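Local coordinates for periplasmic binding protein (Veillonella parvula, PDB 4MO9), which probably captures a substrate, perhaps an iron-siderophore complex, outside the cytoplasmic membrane and delivers it to an ABC importer, at residues A[45-51]-A[147-151]. Coordinates in Å, arbitrary orientation, origin at the centre of the assembly. Residues are numbered along the deposited sequence.
Sequences WSGAGGP and IDYHA. With TMO (trimethylamine oxide), chain B.
His150, Gly49 and Ile147 carry most of this buried contact, in which the loop 45-51 meets the segment 147-151 chiefly through water and van der Waals packing. The first loop opens with a type II beta turn from Trp45 to Ala48: Trp45 O accepts from Ala48 N (2.9 Å) and from Gly50 N (3.0 Å). Gly49 follows at phi/psi 92/-4, its CA 5.7 Å from the CA of Tyr149; a CB here would strike the His150 ring, whose CE1 lies 3.4 Å from Ala48 O and 3.9 Å from Gly49 CA. His150 takes chi1 m and chi2 77°, and both ring nitrogens reach water. One water joins His150 NE2 (2.7 Å) to Ala48 O (3.0 Å); a second links His150 ND1 (3.1 Å), Gly49 O (2.7 Å) and Tyr149 N (2.8 Å), donating to the carbonyl and accepting from the amide. Segment 45-51 follows strand 41-42, and Ile147 ends strand 143-147, parallel strands of one lobe of the TroA-like solute-binding fold; beyond it Tyr149 to Ala151 adopt helical phi/psi without regular helical bonds, and each segment leads into a helix. Trp45, chi1 m, sets CZ3 3.6 Å from His150 CE1, the two rings oblique at 63°, while one indole face looks onto trimethylamine oxide, CE2 lying 3.9 Å from its OAE. Ala48 CB touches the same ligand at CAB (3.6 Å), and Ser73 and Arg78 complete the pocket. Deeper in, Ile147 brings CD1 to 3.4 Å from Gly49 O and 4.2 Å from Pro51 CD. Tyr149 turns its ring edge to Gly49 O, 3.7 Å from CD2, and its hydroxyl hydrogen-bonds Thr54 on helix 52-59.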
# COMPACT_ATOMS: atom_id res chain seq x y z
N TRP A 45 -6.51 -4.58 9.13
CA TRP A 45 -5.42 -4.36 8.16
C TRP A 45 -4.97 -2.89 8.04
O TRP A 45 -4.76 -2.39 6.93
CB TRP A 45 -5.82 -4.90 6.78
CG TRP A 45 -5.75 -6.39 6.68
CD1 TRP A 45 -5.65 -7.28 7.73
CD2 TRP A 45 -5.78 -7.18 5.48
NE1 TRP A 45 -5.61 -8.58 7.24
CE2 TRP A 45 -5.68 -8.54 5.87
CE3 TRP A 45 -5.86 -6.87 4.12
CZ2 TRP A 45 -5.67 -9.59 4.94
CZ3 TRP A 45 -5.84 -7.92 3.19
CH2 TRP A 45 -5.75 -9.26 3.61
N SER A 46 -4.80 -2.21 9.17
CA SER A 46 -4.36 -0.82 9.15
C SER A 46 -2.99 -0.66 8.48
O SER A 46 -2.04 -1.39 8.80
CB SER A 46 -4.36 -0.21 10.55
OG SER A 46 -5.70 -0.13 11.02
N GLY A 47 -2.90 0.26 7.53
CA GLY A 47 -1.67 0.48 6.81
C GLY A 47 -1.44 -0.56 5.73
O GLY A 47 -0.37 -0.58 5.10
N ALA A 48 -2.42 -1.44 5.53
CA ALA A 48 -2.28 -2.53 4.56
C ALA A 48 -3.54 -2.73 3.72
O ALA A 48 -3.93 -3.87 3.42
CB ALA A 48 -1.90 -3.82 5.28
N GLY A 49 -4.19 -1.64 3.32
CA GLY A 49 -5.37 -1.77 2.49
C GLY A 49 -6.67 -1.84 3.26
O GLY A 49 -7.75 -1.87 2.66
N GLY A 50 -6.59 -1.86 4.59
CA GLY A 50 -7.77 -1.63 5.42
C GLY A 50 -8.09 -0.14 5.42
O GLY A 50 -7.35 0.65 4.82
N PRO A 51 -9.15 0.27 6.11
CA PRO A 51 -9.61 1.67 5.99
C PRO A 51 -8.77 2.72 6.73
O PRO A 51 -9.00 3.90 6.50
CB PRO A 51 -11.02 1.62 6.59
CG PRO A 51 -10.91 0.53 7.63
CD PRO A 51 -10.05 -0.53 6.96
N ILE A 147 -14.28 -3.22 0.99
CA ILE A 147 -13.49 -2.25 0.23
C ILE A 147 -12.39 -3.04 -0.49
O ILE A 147 -12.15 -4.21 -0.17
CB ILE A 147 -12.86 -1.19 1.15
CG1 ILE A 147 -11.87 -1.85 2.12
CG2 ILE A 147 -13.95 -0.42 1.94
CD1 ILE A 147 -11.03 -0.85 2.93
N ASP A 148 -11.71 -2.42 -1.46
CA ASP A 148 -10.74 -3.20 -2.22
C ASP A 148 -9.72 -2.30 -2.90
O ASP A 148 -9.88 -1.90 -4.06
CB ASP A 148 -11.43 -4.11 -3.26
CG ASP A 148 -10.46 -5.10 -3.92
OD1 ASP A 148 -9.30 -5.23 -3.47
OD2 ASP A 148 -10.86 -5.77 -4.89
N TYR A 149 -8.65 -2.00 -2.17
CA TYR A 149 -7.52 -1.30 -2.75
C TYR A 149 -6.54 -2.29 -3.40
O TYR A 149 -5.67 -1.88 -4.17
CB TYR A 149 -6.81 -0.49 -1.67
CG TYR A 149 -7.62 0.68 -1.14
CD1 TYR A 149 -8.20 1.60 -2.00
CD2 TYR A 149 -7.80 0.86 0.23
CE1 TYR A 149 -8.93 2.68 -1.52
CE2 TYR A 149 -8.55 1.92 0.73
CZ TYR A 149 -9.10 2.84 -0.15
OH TYR A 149 -9.82 3.90 0.34
N HIS A 150 -6.69 -3.58 -3.10
CA HIS A 150 -5.71 -4.57 -3.57
C HIS A 150 -5.88 -4.86 -5.05
O HIS A 150 -4.93 -5.28 -5.72
CB HIS A 150 -5.80 -5.89 -2.78
CG HIS A 150 -5.36 -5.77 -1.35
ND1 HIS A 150 -6.15 -5.20 -0.37
CD2 HIS A 150 -4.21 -6.14 -0.74
CE1 HIS A 150 -5.50 -5.22 0.78
NE2 HIS A 150 -4.33 -5.80 0.59
N ALA A 151 -7.08 -4.62 -5.58
CA ALA A 151 -7.33 -4.87 -7.00
C ALA A 151 -6.47 -3.96 -7.88
O ALA A 151 -6.12 -4.31 -9.01
CB ALA A 151 -8.80 -4.65 -7.33
CAA TMO B . 0.25 -7.84 6.41
NAC TMO B . -1.18 -8.04 6.70
CAD TMO B . -1.34 -9.10 7.70
CAB TMO B . -1.74 -6.81 7.26
OAE TMO B . -1.78 -8.35 5.64
O HOH W 1 -2.14 -6.02 2.21
O HOH W 2 -8.35 -3.07 0.36